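Local coordinates for sulfate transporter sulfate transporter family protein (Wolinella succinogenes, PDB 4DGF), which probably carries sulfate or related anions across the membrane as a SulP family transporter, of which this chain is the C-terminal STAS domain, at residues V54-M59 with K120-A125; R60-I65 with D94-A99; H71-F76 with F103-A108; L87-V92 with E112-H117. One frame throughout, in Å; residues are numbered along the deposited sequence.

Contact 1: V54-M59 with K120-A125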
loop_
_atom_site.group_PDB
_atom_site.type_symbol
_atom_site.label_atom_id
_atom_site.label_comp_id
_atom_site.label_asym_id
_atom_site.label_seq_id
_atom_site.Cartn_x
_atom_site.Cartn_y
_atom_site.Cartn_z
ATOM N N VAL A 54 5.320 4.727 -8.196
ATOM C CA VAL A 54 4.098 4.585 -7.299
ATOM C C VAL A 54 4.095 3.138 -6.822
ATOM O O VAL A 54 4.356 2.240 -7.629
ATOM C CB VAL A 54 2.792 4.850 -8.028
ATOM C CG1 VAL A 54 1.569 4.768 -7.115
ATOM C CG2 VAL A 54 2.776 6.243 -8.736
ATOM N N PHE A 55 3.787 2.932 -5.522
ATOM C CA PHE A 55 3.721 1.629 -4.964
ATOM C C PHE A 55 2.347 1.528 -4.340
ATOM O O PHE A 55 2.027 2.364 -3.447
ATOM C CB PHE A 55 4.863 1.431 -3.890
ATOM C CG PHE A 55 5.062 0.064 -3.431
ATOM C CD1 PHE A 55 6.168 -0.669 -3.880
ATOM C CD2 PHE A 55 4.099 -0.525 -2.596
ATOM C CE1 PHE A 55 6.286 -2.061 -3.538
ATOM C CE2 PHE A 55 4.295 -1.863 -2.141
ATOM C CZ PHE A 55 5.410 -2.602 -2.634
ATOM N N ILE A 56 1.597 0.486 -4.731
ATOM C CA ILE A 56 0.261 0.296 -4.181
ATOM C C ILE A 56 0.333 -0.894 -3.258
ATOM O O ILE A 56 0.662 -2.014 -3.661
ATOM C CB ILE A 56 -0.796 0.075 -5.292
ATOM C CG1 ILE A 56 -0.736 1.225 -6.292
ATOM C CG2 ILE A 56 -2.217 -0.111 -4.636
ATOM C CD1 ILE A 56 -1.749 1.186 -7.397
ATOM N N LEU A 57 -0.057 -0.669 -2.003
ATOM C CA LEU A 57 -0.159 -1.788 -1.101
ATOM C C LEU A 57 -1.644 -2.152 -1.017
ATOM O O LEU A 57 -2.491 -1.262 -0.582
ATOM C CB LEU A 57 0.339 -1.267 0.254
ATOM C CG LEU A 57 0.679 -2.320 1.204
ATOM C CD1 LEU A 57 1.882 -3.180 0.795
ATOM C CD2 LEU A 57 1.091 -1.616 2.518
ATOM N N ARG A 58 -1.982 -3.329 -1.546
ATOM C CA ARG A 58 -3.320 -3.792 -1.557
ATOM C C ARG A 58 -3.713 -4.407 -0.238
ATOM O O ARG A 58 -3.148 -5.495 0.143
ATOM C CB ARG A 58 -3.615 -4.856 -2.703
ATOM C CG ARG A 58 -3.443 -4.165 -4.061
ATOM C CD ARG A 58 -4.032 -4.990 -5.189
ATOM N NE ARG A 58 -5.507 -5.092 -5.045
ATOM C CZ ARG A 58 -6.324 -5.754 -5.852
ATOM N NH1 ARG A 58 -5.871 -6.382 -6.968
ATOM N NH2 ARG A 58 -7.621 -5.683 -5.602
HETATM N N MSE A 59 -4.763 -3.856 0.354
HETATM C CA MSE A 59 -5.072 -4.209 1.756
HETATM C C MSE A 59 -6.491 -4.720 1.857
HETATM O O MSE A 59 -7.070 -4.706 2.941
HETATM C CB MSE A 59 -4.804 -2.965 2.661
HETATM C CG MSE A 59 -3.348 -2.459 2.553
HETATM SE SE MSE A 59 -2.983 -1.125 3.929
HETATM C CE MSE A 59 -2.454 -2.402 5.389
ATOM N N LYS A 120 -9.778 2.851 -7.766
ATOM C CA LYS A 120 -9.515 4.246 -7.445
ATOM C C LYS A 120 -8.032 4.446 -7.259
ATOM O O LYS A 120 -7.545 5.504 -7.634
ATOM C CB LYS A 120 -10.211 4.626 -6.113
ATOM C CG LYS A 120 -11.693 4.347 -6.148
ATOM C CD LYS A 120 -12.391 4.711 -4.829
ATOM C CE LYS A 120 -13.896 4.545 -5.110
ATOM N NZ LYS A 120 -14.596 4.168 -3.868
ATOM N N ALA A 121 -7.340 3.497 -6.547
ATOM C CA ALA A 121 -5.926 3.750 -6.362
ATOM C C ALA A 121 -5.199 3.799 -7.736
ATOM O O ALA A 121 -4.198 4.516 -7.946
ATOM C CB ALA A 121 -5.301 2.704 -5.414
ATOM N N LEU A 122 -5.601 2.892 -8.606
ATOM C CA LEU A 122 -4.983 2.829 -9.929
ATOM C C LEU A 122 -5.228 4.090 -10.767
ATOM O O LEU A 122 -4.295 4.576 -11.505
ATOM C CB LEU A 122 -5.485 1.647 -10.754
ATOM C CG LEU A 122 -4.726 0.361 -10.406
ATOM C CD1 LEU A 122 -5.395 -0.869 -11.077
ATOM C CD2 LEU A 122 -3.207 0.321 -10.675
ATOM N N ALA A 123 -6.448 4.540 -10.695
ATOM C CA ALA A 123 -6.786 5.836 -11.382
ATOM C C ALA A 123 -5.834 6.940 -10.908
ATOM O O ALA A 123 -5.320 7.699 -11.703
ATOM C CB ALA A 123 -8.205 6.218 -11.097
ATOM N N TYR A 124 -5.657 7.084 -9.568
ATOM C CA TYR A 124 -4.693 8.011 -9.065
ATOM C C TYR A 124 -3.214 7.774 -9.406
ATOM O O TYR A 124 -2.448 8.706 -9.652
ATOM C CB TYR A 124 -4.920 8.115 -7.550
ATOM C CG TYR A 124 -4.314 9.285 -6.897
ATOM C CD1 TYR A 124 -4.706 10.593 -7.286
ATOM C CD2 TYR A 124 -3.385 9.159 -5.870
ATOM C CE1 TYR A 124 -4.172 11.708 -6.651
ATOM C CE2 TYR A 124 -2.874 10.292 -5.165
ATOM C CZ TYR A 124 -3.277 11.552 -5.591
ATOM O OH TYR A 124 -2.783 12.695 -4.992
ATOM N N ALA A 125 -2.750 6.542 -9.286
ATOM C CA ALA A 125 -1.464 6.159 -9.731
ATOM C C ALA A 125 -1.208 6.540 -11.220
ATOM O O ALA A 125 -0.171 7.042 -11.541
ATOM C CB ALA A 125 -1.312 4.616 -9.586
#
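Ala121 O, which the methyl Ile56 CD1 approaches to 4.2 Å, accepts a bond from Ala125 N, one helical turn on, at 2.8 Å. The carbonyl is thus satisfied inside the helix, and the strand offers it only carbon. The rest of the contact is carried by apolar side chains.

Ile56 does most of the work. It is modelled in two conformers. Its CG1 is anti to the carbonyl carbon (chi1 -55°), which leaves CG2 anti to the backbone N. CG2 meets Ala121 CB at 4.2 Å. The other branch ends in CD1, which reaches Leu122 CD2 at 3.7 Å. The two side chains cross at about a right angle. The same Ile56 CD1 stands 4.1 Å from Ala125 CB. One methyl therefore touches three residues of the helix. Val54 adds a second point nearer the start of the strand, where its CG1 lies 3.8 Å from Ala125 CB. The helix meets the strand through Ala121 and Ala125, one turn apart, with Leu122 beside them. The axes of the two short segments pass 9.7 Å apart. They run nearly antiparallel, at 174°.

Strand 54-58 is the middle one of three parallel strands, between 24-28 and 86-90. Helix 118-130 packs on the face that carries Val54 and Ile56. Phe55 points to the other face, where its ring meets Phe76 of helix 67-83 edge-to-face. The sheet thus lies between helices, in keeping with the alpha/beta fold of STAS domains.

Contact 2: R60-I65 with D94-A99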
loop_
_atom_site.group_PDB
_atom_site.type_symbol
_atom_site.label_atom_id
_atom_site.label_comp_id
_atom_site.label_asym_id
_atom_site.label_seq_id
_atom_site.Cartn_x
_atom_site.Cartn_y
_atom_site.Cartn_z
ATOM N N ARG A 60 -7.087 -5.174 0.757
ATOM C CA ARG A 60 -8.489 -5.711 0.867
ATOM C C ARG A 60 -8.660 -6.934 1.736
ATOM O O ARG A 60 -9.793 -7.204 2.231
ATOM C CB ARG A 60 -9.067 -6.072 -0.547
ATOM C CG ARG A 60 -8.173 -7.116 -1.259
ATOM C CD ARG A 60 -8.806 -7.352 -2.672
ATOM N NE ARG A 60 -7.944 -8.241 -3.442
ATOM C CZ ARG A 60 -8.353 -8.980 -4.484
ATOM N NH1 ARG A 60 -9.637 -8.954 -4.845
ATOM N NH2 ARG A 60 -7.486 -9.752 -5.152
ATOM N N ARG A 61 -7.566 -7.663 1.958
ATOM C CA ARG A 61 -7.572 -8.894 2.801
ATOM C C ARG A 61 -7.148 -8.584 4.231
ATOM O O ARG A 61 -6.940 -9.530 5.042
ATOM C CB ARG A 61 -6.561 -9.931 2.292
ATOM C CG ARG A 61 -6.818 -10.262 0.834
ATOM C CD ARG A 61 -5.978 -11.445 0.388
ATOM N NE ARG A 61 -5.868 -11.523 -1.085
ATOM C CZ ARG A 61 -5.257 -12.529 -1.723
ATOM N NH1 ARG A 61 -4.828 -13.608 -1.039
ATOM N NH2 ARG A 61 -5.118 -12.528 -3.061
ATOM N N VAL A 62 -7.031 -7.316 4.561
ATOM C CA VAL A 62 -6.389 -6.992 5.849
ATOM C C VAL A 62 -7.484 -6.301 6.703
ATOM O O VAL A 62 -7.734 -5.079 6.541
ATOM C CB VAL A 62 -5.290 -6.009 5.623
ATOM C CG1 VAL A 62 -4.575 -5.799 6.947
ATOM C CG2 VAL A 62 -4.268 -6.557 4.641
ATOM N N PRO A 63 -8.086 -7.053 7.651
ATOM C CA PRO A 63 -8.930 -6.335 8.578
ATOM C C PRO A 63 -8.318 -5.753 9.834
ATOM O O PRO A 63 -9.002 -4.897 10.513
ATOM C CB PRO A 63 -10.007 -7.380 8.959
ATOM C CG PRO A 63 -9.315 -8.714 8.787
ATOM C CD PRO A 63 -8.101 -8.522 7.868
ATOM N N VAL A 64 -7.065 -6.137 10.157
ATOM C CA VAL A 64 -6.514 -5.888 11.446
ATOM C C VAL A 64 -5.006 -5.784 11.176
ATOM O O VAL A 64 -4.467 -6.391 10.212
ATOM C CB VAL A 64 -6.793 -7.068 12.522
ATOM C CG1 VAL A 64 -8.264 -7.086 12.907
ATOM C CG2 VAL A 64 -6.353 -8.401 12.013
ATOM N N ILE A 65 -4.362 -4.983 11.984
ATOM C CA ILE A 65 -2.899 -4.818 12.003
ATOM C C ILE A 65 -2.477 -4.673 13.501
ATOM O O ILE A 65 -3.174 -3.939 14.291
ATOM C CB ILE A 65 -2.558 -3.587 11.150
ATOM C CG1 ILE A 65 -1.036 -3.308 11.071
ATOM C CG2 ILE A 65 -3.344 -2.406 11.728
ATOM C CD1 ILE A 65 -0.770 -2.308 10.024
ATOM N N ASP A 94 -13.351 0.263 6.431
ATOM C CA ASP A 94 -13.566 1.208 7.531
ATOM C C ASP A 94 -12.929 0.791 8.859
ATOM O O ASP A 94 -12.350 1.625 9.530
ATOM C CB ASP A 94 -15.086 1.370 7.704
ATOM C CG ASP A 94 -15.706 2.249 6.645
ATOM O OD1 ASP A 94 -14.983 2.851 5.810
ATOM O OD2 ASP A 94 -16.975 2.337 6.644
ATOM N N ARG A 95 -12.847 -0.517 9.145
ATOM C CA ARG A 95 -12.205 -0.931 10.379
ATOM C C ARG A 95 -10.693 -0.747 10.282
ATOM O O ARG A 95 -10.055 -0.161 11.174
ATOM C CB ARG A 95 -12.565 -2.363 10.674
ATOM C CG ARG A 95 -11.724 -2.795 11.854
ATOM C CD ARG A 95 -11.979 -4.242 12.093
ATOM N NE ARG A 95 -11.203 -4.480 13.311
ATOM C CZ ARG A 95 -11.326 -5.537 14.088
ATOM N NH1 ARG A 95 -12.173 -6.506 13.748
ATOM N NH2 ARG A 95 -10.517 -5.642 15.142
ATOM N N LEU A 96 -10.112 -1.135 9.139
ATOM C CA LEU A 96 -8.654 -0.849 9.027
ATOM C C LEU A 96 -8.292 0.633 9.108
ATOM O O LEU A 96 -7.262 1.033 9.733
ATOM C CB LEU A 96 -8.109 -1.502 7.744
ATOM C CG LEU A 96 -6.607 -1.266 7.569
ATOM C CD1 LEU A 96 -5.834 -1.964 8.682
ATOM C CD2 LEU A 96 -6.219 -2.008 6.281
ATOM N N TYR A 97 -9.077 1.466 8.457
ATOM C CA TYR A 97 -8.821 2.891 8.423
ATOM C C TYR A 97 -8.819 3.406 9.894
ATOM O O TYR A 97 -7.948 4.186 10.260
ATOM C CB TYR A 97 -9.956 3.593 7.621
ATOM C CG TYR A 97 -9.780 5.091 7.542
ATOM C CD1 TYR A 97 -9.097 5.677 6.498
ATOM C CD2 TYR A 97 -10.304 5.884 8.540
ATOM C CE1 TYR A 97 -8.986 7.065 6.424
ATOM C CE2 TYR A 97 -10.180 7.245 8.469
ATOM C CZ TYR A 97 -9.501 7.820 7.403
ATOM O OH TYR A 97 -9.362 9.208 7.317
ATOM N N GLY A 98 -9.794 2.919 10.657
ATOM C CA GLY A 98 -9.918 3.376 12.053
ATOM C C GLY A 98 -8.625 3.038 12.821
ATOM O O GLY A 98 -8.156 3.885 13.584
ATOM N N ALA A 99 -8.062 1.832 12.596
ATOM C CA ALA A 99 -6.819 1.391 13.276
ATOM C C ALA A 99 -5.694 2.344 12.820
ATOM O O ALA A 99 -4.941 2.869 13.627
ATOM C CB ALA A 99 -6.516 -0.086 13.002
#
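The guanidinium of Arg95 has Val64 CG1 over one face, 3.5 Å above its plane and shifted toward the rim. The closest atom pair there is Val64 CG1 and Arg95 NH2, also at 3.5 Å. Pro63 O comes in obliquely and lies nearer the aliphatic part, 3.4 Å from Arg95 CD. Arg95 CG is anti to the backbone N (chi1 172°), and the chain is extended from CG to NE. The side chain thereby passes Pro63 before its flat end meets Val64. Both Val64 and Arg95 also touch crystal neighbours, so this outer part may owe something to the lattice.

The loop 60-65 leads from strand 54-58 into helix 67-83. It opens the beta-alpha-beta crossover to the adjacent parallel strand 86-90. Helix 94-103 follows that second strand, so the contact joins the connections after two neighbouring strands.

Leu96 fills the inner part. Its CD2 sits 3.4 Å from Val62 O, and also faces Val62 CB. Its other methyl, CD1, meets Ile65 CG2 at 4.0 Å, and these two side chains cross at about a right angle. Ile65 CG2 also reaches Ala99 CB, one turn along the helix from Arg95, at 4.1 Å.

Contact 3: H71-F76 with F103-A108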
loop_
_atom_site.group_PDB
_atom_site.type_symbol
_atom_site.label_atom_id
_atom_site.label_comp_id
_atom_site.label_asym_id
_atom_site.label_seq_id
_atom_site.Cartn_x
_atom_site.Cartn_y
_atom_site.Cartn_z
ATOM N N HIS A 71 4.493 -1.172 12.826
ATOM C CA HIS A 71 5.874 -0.711 12.734
ATOM C C HIS A 71 6.471 -0.958 11.345
ATOM O O HIS A 71 7.112 -0.092 10.763
ATOM C CB HIS A 71 6.716 -1.405 13.795
ATOM C CG HIS A 71 8.169 -1.032 13.715
ATOM N ND1 HIS A 71 9.083 -1.861 13.191
ATOM C CD2 HIS A 71 8.819 0.164 14.040
ATOM C CE1 HIS A 71 10.341 -1.211 13.235
ATOM N NE2 HIS A 71 10.146 0.009 13.740
ATOM N N ALA A 72 6.163 -2.112 10.765
ATOM C CA ALA A 72 6.680 -2.426 9.440
ATOM C C ALA A 72 6.081 -1.438 8.408
ATOM O O ALA A 72 6.817 -1.008 7.434
ATOM C CB ALA A 72 6.247 -3.848 9.110
ATOM N N LEU A 73 4.796 -1.087 8.554
ATOM C CA LEU A 73 4.148 -0.211 7.591
ATOM C C LEU A 73 4.761 1.216 7.682
ATOM O O LEU A 73 5.023 1.803 6.632
ATOM C CB LEU A 73 2.649 -0.273 7.793
ATOM C CG LEU A 73 1.846 0.715 6.987
ATOM C CD1 LEU A 73 1.968 0.392 5.483
ATOM C CD2 LEU A 73 0.347 0.569 7.379
ATOM N N TRP A 74 5.116 1.682 8.870
ATOM C CA TRP A 74 5.764 2.996 9.045
ATOM C C TRP A 74 7.133 2.960 8.392
ATOM O O TRP A 74 7.537 3.957 7.681
ATOM C CB TRP A 74 6.124 3.335 10.513
ATOM C CG TRP A 74 4.995 3.923 11.290
ATOM C CD1 TRP A 74 4.290 3.366 12.362
ATOM C CD2 TRP A 74 4.411 5.230 11.120
ATOM N NE1 TRP A 74 3.371 4.244 12.844
ATOM C CE2 TRP A 74 3.351 5.342 12.146
ATOM C CE3 TRP A 74 4.652 6.317 10.263
ATOM C CZ2 TRP A 74 2.561 6.505 12.302
ATOM C CZ3 TRP A 74 3.841 7.443 10.411
ATOM C CH2 TRP A 74 2.822 7.537 11.412
ATOM N N GLU A 75 7.888 1.894 8.638
ATOM C CA GLU A 75 9.235 1.879 8.076
ATOM C C GLU A 75 9.157 1.693 6.552
ATOM O O GLU A 75 10.021 2.155 5.836
ATOM C CB GLU A 75 10.119 0.832 8.752
ATOM C CG GLU A 75 9.947 -0.542 8.170
ATOM C CD GLU A 75 11.019 -1.543 8.624
ATOM O OE1 GLU A 75 12.243 -1.202 8.509
ATOM O OE2 GLU A 75 10.623 -2.671 9.065
ATOM N N PHE A 76 8.093 1.072 6.036
ATOM C CA PHE A 76 7.982 0.955 4.633
ATOM C C PHE A 76 7.695 2.324 3.993
ATOM O O PHE A 76 8.250 2.652 2.908
ATOM C CB PHE A 76 6.902 -0.065 4.236
ATOM C CG PHE A 76 6.869 -0.312 2.764
ATOM C CD1 PHE A 76 7.865 -1.009 2.144
ATOM C CD2 PHE A 76 5.834 0.192 2.002
ATOM C CE1 PHE A 76 7.855 -1.198 0.759
ATOM C CE2 PHE A 76 5.813 0.011 0.609
ATOM C CZ PHE A 76 6.853 -0.643 -0.004
ATOM N N PHE A 103 -3.439 4.939 15.081
ATOM C CA PHE A 103 -2.004 4.877 15.125
ATOM C C PHE A 103 -1.312 6.158 14.595
ATOM O O PHE A 103 -0.134 6.320 14.776
ATOM C CB PHE A 103 -1.453 3.682 14.283
ATOM C CG PHE A 103 -1.572 2.300 14.967
ATOM C CD1 PHE A 103 -0.934 2.046 16.165
ATOM C CD2 PHE A 103 -2.254 1.254 14.330
ATOM C CE1 PHE A 103 -0.962 0.755 16.735
ATOM C CE2 PHE A 103 -2.252 -0.030 14.881
ATOM C CZ PHE A 103 -1.634 -0.262 16.132
ATOM N N GLY A 104 -2.018 7.014 13.888
ATOM C CA GLY A 104 -1.433 8.238 13.366
ATOM C C GLY A 104 -0.935 8.168 11.932
ATOM O O GLY A 104 -0.314 9.116 11.404
ATOM N N PHE A 105 -1.168 7.002 11.318
ATOM C CA PHE A 105 -0.574 6.749 10.025
ATOM C C PHE A 105 -1.332 7.492 8.902
ATOM O O PHE A 105 -0.667 7.959 7.952
ATOM C CB PHE A 105 -0.592 5.224 9.688
ATOM C CG PHE A 105 0.176 4.912 8.441
ATOM C CD1 PHE A 105 1.526 5.161 8.466
ATOM C CD2 PHE A 105 -0.392 4.364 7.302
ATOM C CE1 PHE A 105 2.316 4.847 7.366
ATOM C CE2 PHE A 105 0.392 4.078 6.152
ATOM C CZ PHE A 105 1.766 4.380 6.217
ATOM N N ILE A 106 -2.642 7.605 9.018
ATOM C CA ILE A 106 -3.467 8.320 7.997
ATOM C C ILE A 106 -2.979 9.785 7.888
ATOM O O ILE A 106 -2.746 10.271 6.769
ATOM C CB ILE A 106 -4.968 8.276 8.259
ATOM C CG1 ILE A 106 -5.478 6.829 8.316
ATOM C CG2 ILE A 106 -5.720 9.170 7.236
ATOM C CD1 ILE A 106 -5.420 6.013 6.968
ATOM N N GLU A 107 -2.794 10.471 9.008
ATOM C CA GLU A 107 -2.388 11.894 8.911
ATOM C C GLU A 107 -0.956 11.978 8.415
ATOM O O GLU A 107 -0.582 12.963 7.778
ATOM C CB GLU A 107 -2.569 12.646 10.229
ATOM C CG GLU A 107 -3.987 12.614 10.782
ATOM C CD GLU A 107 -4.282 13.652 11.858
ATOM O OE1 GLU A 107 -3.523 13.770 12.857
ATOM O OE2 GLU A 107 -5.320 14.331 11.725
ATOM N N ALA A 108 -0.156 10.933 8.653
ATOM C CA ALA A 108 1.266 10.988 8.193
ATOM C C ALA A 108 1.404 10.727 6.711
ATOM O O ALA A 108 2.242 11.342 5.995
ATOM C CB ALA A 108 2.157 10.030 8.968
HETATM O O HOH W 1 1.903 4.316 15.450
#
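Gly104, which meets the ring of Trp74, ends the preceding helix in a Schellman motif and is the N-cap of helix 105-109. Its positive phi of 96° suits a residue without a side chain. Trp74 comes from helix 67-83 and brings its CH2 to 3.5 Å from Gly104 O. At the indole edge, Trp74 CZ3 lies 3.4 Å from Ala108 CB. Phe105 puts its own edge over one face of the indole. This is a T-shaped pair, with the Phe105 ring and the Trp74 six-membered ring 5.1 Å apart between centroids and their planes at 89°. Leu73 sits over a face of Phe105, its CG 4.0 Å from the ring centroid in a CH-pi contact. A water links the polar groups. It accepts from Trp74 NE1 at 3.0 Å and donates to Phe103 O at 2.9 Å. An alanine in place of Trp74 would probably leave Phe105 and Ala108 facing a gap and the water without its indole donor.

Leu73, Phe105 and Trp74 therefore meet in sequence, each aromatic ring receiving its neighbour over a face. The indole combines this apolar packing with a water-mediated tie to the turn, which is likely to limit its rotation.

Contact 4: L87-V92 with E112-H117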
loop_
_atom_site.group_PDB
_atom_site.type_symbol
_atom_site.label_atom_id
_atom_site.label_comp_id
_atom_site.label_asym_id
_atom_site.label_seq_id
_atom_site.Cartn_x
_atom_site.Cartn_y
_atom_site.Cartn_z
ATOM N N LEU A 87 3.704 6.075 -1.998
ATOM C CA LEU A 87 2.914 4.963 -1.453
ATOM C C LEU A 87 1.408 5.307 -1.479
ATOM O O LEU A 87 1.027 6.375 -1.044
ATOM C CB LEU A 87 3.366 4.706 -0.002
ATOM C CG LEU A 87 2.769 3.471 0.678
ATOM C CD1 LEU A 87 3.024 2.207 -0.146
ATOM C CD2 LEU A 87 3.304 3.297 2.129
ATOM N N LEU A 88 0.600 4.389 -2.027
ATOM C CA LEU A 88 -0.877 4.428 -1.967
ATOM C C LEU A 88 -1.336 3.117 -1.208
ATOM O O LEU A 88 -0.728 2.069 -1.310
ATOM C CB LEU A 88 -1.531 4.430 -3.339
ATOM C CG LEU A 88 -0.987 5.534 -4.305
ATOM C CD1 LEU A 88 -1.686 5.435 -5.661
ATOM C CD2 LEU A 88 -1.153 6.962 -3.715
ATOM N N LEU A 89 -2.381 3.265 -0.439
ATOM C CA LEU A 89 -3.069 2.045 0.087
ATOM C C LEU A 89 -4.373 1.871 -0.618
ATOM O O LEU A 89 -5.083 2.861 -0.817
ATOM C CB LEU A 89 -3.388 2.186 1.591
ATOM C CG LEU A 89 -2.306 2.847 2.377
ATOM C CD1 LEU A 89 -2.884 2.911 3.805
ATOM C CD2 LEU A 89 -1.026 1.976 2.360
ATOM N N SER A 90 -4.725 0.648 -1.028
ATOM C CA SER A 90 -6.038 0.441 -1.620
ATOM C C SER A 90 -6.731 -0.622 -0.780
ATOM O O SER A 90 -6.064 -1.369 -0.009
ATOM C CB SER A 90 -5.970 -0.038 -3.073
ATOM O OG SER A 90 -5.349 -1.297 -3.202
ATOM N N GLY A 91 -8.037 -0.714 -0.996
ATOM C CA GLY A 91 -8.886 -1.745 -0.374
ATOM C C GLY A 91 -8.943 -1.583 1.158
ATOM O O GLY A 91 -9.132 -2.563 1.877
ATOM N N VAL A 92 -8.804 -0.351 1.586
ATOM C CA VAL A 92 -8.782 -0.115 3.071
ATOM C C VAL A 92 -10.241 -0.073 3.593
ATOM O O VAL A 92 -11.045 0.817 3.224
ATOM C CB VAL A 92 -8.059 1.181 3.431
ATOM C CG1 VAL A 92 -8.178 1.479 4.919
ATOM C CG2 VAL A 92 -6.592 1.136 3.033
ATOM N N GLU A 112 -5.455 11.551 1.056
ATOM C CA GLU A 112 -5.669 11.434 -0.372
ATOM C C GLU A 112 -4.915 10.237 -1.003
ATOM O O GLU A 112 -5.142 9.870 -2.176
ATOM C CB GLU A 112 -5.272 12.767 -1.054
ATOM C CG GLU A 112 -3.782 12.915 -1.281
ATOM C CD GLU A 112 -3.005 13.325 -0.031
ATOM O OE1 GLU A 112 -3.600 13.576 1.109
ATOM O OE2 GLU A 112 -1.757 13.418 -0.225
ATOM N N ARG A 113 -4.047 9.624 -0.210
ATOM C CA ARG A 113 -3.305 8.386 -0.620
ATOM C C ARG A 113 -3.980 7.043 -0.220
ATOM O O ARG A 113 -3.387 5.967 -0.493
ATOM C CB ARG A 113 -1.929 8.380 0.008
ATOM C CG ARG A 113 -1.095 9.678 -0.144
ATOM C CD ARG A 113 -0.288 9.687 -1.372
ATOM N NE ARG A 113 0.768 10.706 -1.346
ATOM C CZ ARG A 113 2.003 10.472 -0.898
ATOM N NH1 ARG A 113 2.365 9.221 -0.472
ATOM N NH2 ARG A 113 2.888 11.437 -0.974
ATOM N N VAL A 114 -5.199 7.106 0.397
ATOM C CA VAL A 114 -5.792 5.944 0.990
ATOM C C VAL A 114 -7.117 5.744 0.234
ATOM O O VAL A 114 -7.972 6.699 0.182
ATOM C CB VAL A 114 -6.039 6.178 2.522
ATOM C CG1 VAL A 114 -6.638 4.931 3.126
ATOM C CG2 VAL A 114 -4.677 6.499 3.157
ATOM N N PHE A 115 -7.324 4.539 -0.307
ATOM C CA PHE A 115 -8.489 4.192 -1.098
ATOM C C PHE A 115 -9.220 2.956 -0.651
ATOM O O PHE A 115 -8.588 2.060 -0.105
ATOM C CB PHE A 115 -8.084 3.941 -2.554
ATOM C CG PHE A 115 -7.351 5.150 -3.168
ATOM C CD1 PHE A 115 -8.071 6.134 -3.868
ATOM C CD2 PHE A 115 -6.007 5.324 -2.923
ATOM C CE1 PHE A 115 -7.395 7.271 -4.360
ATOM C CE2 PHE A 115 -5.374 6.466 -3.392
ATOM C CZ PHE A 115 -6.049 7.413 -4.134
ATOM N N ASP A 116 -10.544 2.876 -0.963
ATOM C CA ASP A 116 -11.223 1.724 -0.538
ATOM C C ASP A 116 -11.289 0.658 -1.615
ATOM O O ASP A 116 -11.927 -0.405 -1.369
ATOM C CB ASP A 116 -12.630 2.032 -0.030
ATOM C CG ASP A 116 -13.505 2.672 -1.089
ATOM O OD1 ASP A 116 -13.206 2.547 -2.282
ATOM O OD2 ASP A 116 -14.554 3.301 -0.741
ATOM N N HIS A 117 -10.646 0.936 -2.732
ATOM C CA HIS A 117 -10.770 0.073 -3.903
ATOM C C HIS A 117 -9.584 0.288 -4.806
ATOM O O HIS A 117 -9.153 1.445 -5.088
ATOM C CB HIS A 117 -12.057 0.350 -4.721
ATOM C CG HIS A 117 -12.463 -0.847 -5.616
ATOM N ND1 HIS A 117 -11.945 -1.095 -6.869
ATOM C CD2 HIS A 117 -13.322 -1.918 -5.359
ATOM C CE1 HIS A 117 -12.442 -2.248 -7.353
ATOM N NE2 HIS A 117 -13.264 -2.759 -6.452
HETATM O O HOH W 2 5.167 7.928 -0.009
#
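Leu88 and Arg113 cross at about a right angle, with Leu88 CD2 3.7 Å from Arg113 CD. The arginine chain bends about CB-CG (chi2 -89°) and passes alongside Leu87 O. Its NH1 donates to Leu87 O at 3.2 Å, in the carbonyl plane and on a lone pair. A water accepts from Arg113 NH1 and from Leu87 N, so the guanidinium reaches Leu87 O directly and Leu87 N through the water. An alanine in place of Arg113 would probably leave Leu87 O without this donor and Leu88 CD2 with a gap beside it.

Leu89 and Val114 lie side by side and point the same way, CD1 to CG2 4.1 Å. Val114 uses its other methyl, CG1, on Val92 CG2 at 3.8 Å, and there the side chains cross obliquely. Phe115 turns its ring edge to Leu89 O.

The backbones form a single parallel bridge at Leu89 and Val114. Leu89 N bonds to Arg113 O at 2.9 Å, and Phe115 N bonds to Leu89 O at 2.8 Å. Further on, Val92 N reaches Phe115 O at 3.0 Å in a nearly straight bond (172°).

Segment 112-117 thus borders strand 86-90 on the side away from strand 54-58. Val114 packs on helix 105-109, and Phe115 packs on helix 118-130.

In the fold
Contacts 1 and 4 lie closest together, their centres about 6 Å apart, and share the sheet. Strands 54-58 and 86-90 are neighbours in it, and Met59 N probably bonds to Ser90 O. Contact 1 is wholly buried and its side chains meet through carbon. Contact 4 is partly buried at the sheet's edge and combines backbone bonds and apolar pairs with an arginine-to-carbonyl bond and a bridging water. Contacts 2 and 3 are partly buried and farther out. Contact 2 pairs a buried leucine with an arginine at its rim; contact 3 joins aromatic rings between helices. Both involve the crossover from strand 54-58 through helix 67-83. Met59 CE meets Leu96 CD2 between contacts 1 and 2, while Leu57 CD2 meets Leu73 CD1 between contacts 1 and 3.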